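Local coordinates for protein pectinesterase inhibitor 1 (Arabidopsis thaliana, PDB 1X90) that inhibits pectin methylesterase, the cell-wall enzyme that removes methyl esters from pectin, including the forms found in leaves, flowers and siliques, at residues L52-S57 with S126-N131; K103-L108 with I141-S146. The protein carries 1 engineered substitution. All coordinates share one frame; numbering follows the deposited sequence.

Both contacts use helix 126-148 and lie within the four-helix bundle characteristic of this inhibitor family. Contact 1 joins the start of that helix to helix 17-61, its centre about 17 Å from the centre of the chain; contact 2 joins a later part of it to helix 99-118, its centre about 6 Å from that of the chain. The contact centres are 21 Å apart and their nearest atoms about 9 Å, so they do not touch. In sequence the segments alternate: 52-57, 103-108, 126-131, 141-146. The last helix is therefore bound antiparallel to two different helices at two levels, which ties distant parts of the chain into one bundle.

Contact 1 of 2, residues L52-S57 with S126-N131; sequences LKKLQS and SSVVNN
The carboxamide of Asn131 is the flat group here, and Lys54 meets it at its nitrogen end. Lys54 NZ stands 3.4 Å from Asn131 ND2, obliquely off one side of the amide plane; both are donors, so they are neighbours without a bond. On the opposite side of that plane, Asn131 ND2 gives a hydrogen to Ser127 O over 2.7 Å, with the acceptor tilted 29° from the plane. At the other end of the amide, OD1 accepts from Arg47 of helix 17-61, so both ends of the group are held and its rotation is fixed. Ser127 O also takes the backbone N-H of Asn131.

Lys54 reaches across extended at first, then bends at its third and fourth torsions (chi3 51°), which brings its end around to Ser127. The bond from Lys54 NZ to Ser127 OG is modelled at 2.5 Å, but the position of the hydroxyl is uncertain, so the bond is only tentative. Thr51 offers the same ammonium a second, weak bond.

Beside these polar groups the contact turns apolar. Val128 CG2 receives Lys54 CE at 3.3 Å, so the lysine contributes its methylene chain as well as its charge. Leu55 CD2 comes in at about a right angle to the valine and meets both of its methyls, CG2 at 3.4 Å and CG1 at 3.6 Å.

The two helix segments run roughly antiparallel, at 149°, with axes 10.1 Å apart. Asp125, just before helix 126-148, accepts the Val128 N-H and also touches Lys54. Val128 packs further on Thr51 and Ile58 of helix 17-61, while Leu55 extends the packing to Val75 and Cys74 of helix 65-94, the latter disulfide-bonded to Cys114 of helix 99-118.

Contact 2 of 2, residues K103-L108 with I141-S146; sequences KVSAAL and IALVIS
This is an apolar contact between antiparallel helices of the four-helix bundle, pairing the early part of helix 99-118 with the late part of helix 126-148, and Leu143 and Val104 form its centre. The segment axes are 9.5 Å apart at 165°. The backbones come nearest at the same pair, whose CA atoms are 6.2 Å apart.

Leu143 and Val104 slide past each other in opposite directions, with Leu143 CG 3.5 Å from Val104 CG1. Having CG beside its backbone N (chi1 -87°), the leucine leans over to helix 99-118 and spreads its methyls. CD2 lies against Val104 and reaches Ser105 OG at 3.5 Å, a van der Waals contact only, since that hydroxyl is bonded to Asn101 O one turn earlier. CD1 turns to Leu108 CD1 at 3.9 Å, the two leucines crossing at about a right angle. Ala142 CB fills in beside the valine, 4.0 Å from Val104 CG1. Were Leu143 an alanine, the loss of its methyl contacts to Val104, Ser105 and Leu108 is likely to open a gap there.

Val104 and Leu108 also rest on Cys139, one turn back along helix 126-148. Helix 65-94 packs against Ala107 through Leu85, and helix 17-61 against Ile145 through Leu36 and Ala37, so each helix of this pair is backed by another of the bundle.

Contact 1 of 2, residues L52-S57 with S126-N131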
loop_
_atom_site.group_PDB
_atom_site.type_symbol
_atom_site.label_atom_id
_atom_site.label_comp_id
_atom_site.label_asym_id
_atom_site.label_seq_id
_atom_site.Cartn_x
_atom_site.Cartn_y
_atom_site.Cartn_z
ATOM N N LEU A 52 -3.788 3.638 -13.220
ATOM C CA LEU A 52 -2.737 4.062 -14.148
ATOM C C LEU A 52 -3.120 3.832 -15.597
ATOM O O LEU A 52 -3.038 4.741 -16.425
ATOM C CB LEU A 52 -1.422 3.334 -13.895
ATOM C CG LEU A 52 -0.279 3.778 -14.821
ATOM C CD1 LEU A 52 0.057 5.245 -14.591
ATOM C CD2 LEU A 52 0.950 2.934 -14.555
ATOM N N LYS A 53 -3.530 2.617 -15.927
ATOM C CA LYS A 53 -3.894 2.377 -17.307
ATOM C C LYS A 53 -4.978 3.379 -17.712
ATOM O O LYS A 53 -4.831 4.108 -18.690
ATOM C CB LYS A 53 -4.383 0.933 -17.510
ATOM C CG LYS A 53 -5.732 0.603 -16.874
ATOM C CD LYS A 53 -6.284 -0.736 -17.397
ATOM C CE LYS A 53 -7.657 -1.074 -16.797
ATOM N NZ LYS A 53 -8.166 -2.375 -17.330
ATOM N N LYS A 54 -6.041 3.425 -16.920
ATOM C CA LYS A 54 -7.184 4.294 -17.152
ATOM C C LYS A 54 -6.791 5.755 -17.415
ATOM O O LYS A 54 -7.376 6.425 -18.276
ATOM C CB LYS A 54 -8.111 4.197 -15.946
ATOM C CG LYS A 54 -9.457 4.871 -16.111
ATOM C CD LYS A 54 -10.211 4.844 -14.789
ATOM C CE LYS A 54 -9.342 5.377 -13.627
ATOM N NZ LYS A 54 -9.074 4.361 -12.549
ATOM N N LEU A 55 -5.819 6.259 -16.664
ATOM C CA LEU A 55 -5.364 7.617 -16.869
ATOM C C LEU A 55 -4.684 7.691 -18.245
ATOM O O LEU A 55 -4.973 8.584 -19.057
ATOM C CB LEU A 55 -4.364 8.004 -15.789
ATOM C CG LEU A 55 -4.871 8.134 -14.358
ATOM C CD1 LEU A 55 -3.680 8.213 -13.408
ATOM C CD2 LEU A 55 -5.761 9.362 -14.240
ATOM N N GLN A 56 -3.770 6.754 -18.496
ATOM C CA GLN A 56 -3.060 6.703 -19.779
ATOM C C GLN A 56 -4.064 6.651 -20.915
ATOM O O GLN A 56 -3.833 7.247 -21.968
ATOM C CB GLN A 56 -2.140 5.477 -19.855
ATOM C CG GLN A 56 -1.073 5.436 -18.767
ATOM C CD GLN A 56 -0.218 4.187 -18.822
ATOM O OE1 GLN A 56 -0.715 3.093 -19.097
ATOM N NE2 GLN A 56 1.075 4.340 -18.536
ATOM N N SER A 57 -5.178 5.952 -20.696
ATOM C CA SER A 57 -6.211 5.848 -21.706
ATOM C C SER A 57 -6.940 7.158 -21.896
ATOM O O SER A 57 -7.093 7.624 -23.032
ATOM C CB SER A 57 -7.216 4.782 -21.328
ATOM O OG SER A 57 -6.628 3.499 -21.469
ATOM N N SER A 126 -14.527 9.709 -12.165
ATOM C CA SER A 126 -14.903 9.141 -10.868
ATOM C C SER A 126 -13.827 8.167 -10.402
ATOM O O SER A 126 -13.227 8.331 -9.334
ATOM C CB SER A 126 -16.238 8.377 -10.976
ATOM O OG SER A 126 -17.216 9.094 -11.711
ATOM N N SER A 127 -13.621 7.155 -11.242
ATOM C CA SER A 127 -12.680 6.072 -11.040
ATOM C C SER A 127 -11.347 6.525 -10.465
ATOM O O SER A 127 -10.902 6.025 -9.433
ATOM C CB SER A 127 -12.468 5.359 -12.380
ATOM O OG SER A 127 -11.575 4.279 -12.242
ATOM N N VAL A 128 -10.711 7.477 -11.136
ATOM C CA VAL A 128 -9.419 7.988 -10.694
ATOM C C VAL A 128 -9.541 8.514 -9.274
ATOM O O VAL A 128 -8.705 8.229 -8.415
ATOM C CB VAL A 128 -8.940 9.112 -11.611
ATOM C CG1 VAL A 128 -7.593 9.611 -11.153
ATOM C CG2 VAL A 128 -8.854 8.600 -13.036
ATOM N N VAL A 129 -10.605 9.268 -9.034
ATOM C CA VAL A 129 -10.867 9.828 -7.718
ATOM C C VAL A 129 -11.044 8.776 -6.619
ATOM O O VAL A 129 -10.408 8.848 -5.562
ATOM C CB VAL A 129 -12.127 10.722 -7.746
ATOM C CG1 VAL A 129 -12.510 11.144 -6.332
ATOM C CG2 VAL A 129 -11.850 11.965 -8.586
ATOM N N ASN A 130 -11.902 7.792 -6.864
ATOM C CA ASN A 130 -12.162 6.788 -5.851
ATOM C C ASN A 130 -10.941 5.951 -5.542
ATOM O O ASN A 130 -10.585 5.762 -4.382
ATOM C CB ASN A 130 -13.313 5.883 -6.283
ATOM C CG ASN A 130 -14.396 6.639 -7.028
ATOM O OD1 ASN A 130 -14.747 7.772 -6.676
ATOM N ND2 ASN A 130 -14.939 6.011 -8.067
ATOM N N ASN A 131 -10.312 5.437 -6.588
ATOM C CA ASN A 131 -9.133 4.619 -6.409
ATOM C C ASN A 131 -8.069 5.398 -5.680
ATOM O O ASN A 131 -7.353 4.851 -4.852
ATOM C CB ASN A 131 -8.605 4.157 -7.755
ATOM C CG ASN A 131 -9.473 3.098 -8.366
ATOM O OD1 ASN A 131 -9.536 1.985 -7.870
ATOM N ND2 ASN A 131 -10.170 3.445 -9.437
#

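Contact 2 of 2, residues K103-L108 with I141-S146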
loop_
_atom_site.group_PDB
_atom_site.type_symbol
_atom_site.label_atom_id
_atom_site.label_comp_id
_atom_site.label_asym_id
_atom_site.label_seq_id
_atom_site.Cartn_x
_atom_site.Cartn_y
_atom_site.Cartn_z
ATOM N N LYS A 103 8.673 3.607 1.757
ATOM C CA LYS A 103 8.130 3.309 0.450
ATOM C C LYS A 103 6.625 3.467 0.382
ATOM O O LYS A 103 6.097 3.962 -0.609
ATOM C CB LYS A 103 8.530 1.901 0.049
ATOM C CG LYS A 103 9.599 1.893 -1.004
ATOM C CD LYS A 103 10.752 2.802 -0.652
ATOM C CE LYS A 103 11.874 2.665 -1.684
ATOM N NZ LYS A 103 12.969 3.669 -1.514
ATOM N N VAL A 104 5.933 3.034 1.430
ATOM C CA VAL A 104 4.485 3.175 1.472
ATOM C C VAL A 104 4.128 4.660 1.532
ATOM O O VAL A 104 3.202 5.098 0.853
ATOM C CB VAL A 104 3.870 2.453 2.693
ATOM C CG1 VAL A 104 2.386 2.768 2.795
ATOM C CG2 VAL A 104 4.052 0.963 2.550
ATOM N N SER A 105 4.851 5.438 2.332
ATOM C CA SER A 105 4.562 6.869 2.407
ATOM C C SER A 105 4.616 7.433 1.000
ATOM O O SER A 105 3.602 7.912 0.471
ATOM C CB SER A 105 5.588 7.594 3.276
ATOM O OG SER A 105 5.609 7.040 4.579
ATOM N N ALA A 106 5.809 7.370 0.408
ATOM C CA ALA A 106 6.052 7.841 -0.952
ATOM C C ALA A 106 4.869 7.537 -1.869
ATOM O O ALA A 106 4.339 8.438 -2.532
ATOM C CB ALA A 106 7.316 7.182 -1.508
ATOM N N ALA A 107 4.470 6.268 -1.923
ATOM C CA ALA A 107 3.340 5.874 -2.748
ATOM C C ALA A 107 2.123 6.716 -2.365
ATOM O O ALA A 107 1.485 7.306 -3.239
ATOM C CB ALA A 107 3.037 4.393 -2.567
ATOM N N LEU A 108 1.823 6.785 -1.061
ATOM C CA LEU A 108 0.688 7.556 -0.537
ATOM C C LEU A 108 0.743 8.999 -1.030
ATOM O O LEU A 108 -0.269 9.567 -1.429
ATOM C CB LEU A 108 0.686 7.524 1.002
ATOM C CG LEU A 108 -0.466 8.150 1.802
ATOM C CD1 LEU A 108 -0.099 8.171 3.256
ATOM C CD2 LEU A 108 -0.717 9.565 1.363
ATOM N N ILE A 141 -3.215 1.796 6.140
ATOM C CA ILE A 141 -3.115 0.492 6.807
ATOM C C ILE A 141 -1.678 -0.039 6.767
ATOM O O ILE A 141 -1.072 -0.298 7.807
ATOM C CB ILE A 141 -4.029 -0.539 6.116
ATOM C CG1 ILE A 141 -5.482 -0.103 6.255
ATOM C CG2 ILE A 141 -3.791 -1.918 6.685
ATOM C CD1 ILE A 141 -6.447 -1.003 5.557
ATOM N N ALA A 142 -1.139 -0.178 5.560
ATOM C CA ALA A 142 0.211 -0.677 5.368
ATOM C C ALA A 142 1.217 0.126 6.177
ATOM O O ALA A 142 2.186 -0.422 6.704
ATOM C CB ALA A 142 0.559 -0.638 3.897
ATOM N N LEU A 143 1.008 1.435 6.265
ATOM C CA LEU A 143 1.900 2.256 7.076
ATOM C C LEU A 143 1.867 1.755 8.518
ATOM O O LEU A 143 2.915 1.521 9.115
ATOM C CB LEU A 143 1.489 3.722 7.038
ATOM C CG LEU A 143 2.093 4.503 5.870
ATOM C CD1 LEU A 143 1.619 5.960 5.971
ATOM C CD2 LEU A 143 3.646 4.403 5.876
ATOM N N VAL A 144 0.669 1.568 9.069
ATOM C CA VAL A 144 0.562 1.083 10.435
ATOM C C VAL A 144 1.297 -0.257 10.580
ATOM O O VAL A 144 2.226 -0.389 11.393
ATOM C CB VAL A 144 -0.927 0.923 10.862
ATOM C CG1 VAL A 144 -1.024 0.306 12.299
ATOM C CG2 VAL A 144 -1.609 2.282 10.822
ATOM N N ILE A 145 0.888 -1.246 9.796
ATOM C CA ILE A 145 1.531 -2.551 9.844
ATOM C C ILE A 145 3.067 -2.491 9.745
ATOM O O ILE A 145 3.760 -3.229 10.451
ATOM C CB ILE A 145 1.006 -3.461 8.714
ATOM C CG1 ILE A 145 -0.436 -3.883 9.005
ATOM C CG2 ILE A 145 1.897 -4.684 8.568
ATOM C CD1 ILE A 145 -1.112 -4.525 7.831
ATOM N N SER A 146 3.605 -1.630 8.881
ATOM C CA SER A 146 5.062 -1.540 8.741
ATOM C C SER A 146 5.704 -1.095 10.055
ATOM O O SER A 146 6.878 -1.370 10.314
ATOM C CB SER A 146 5.449 -0.555 7.620
ATOM O OG SER A 146 5.350 0.803 8.040
#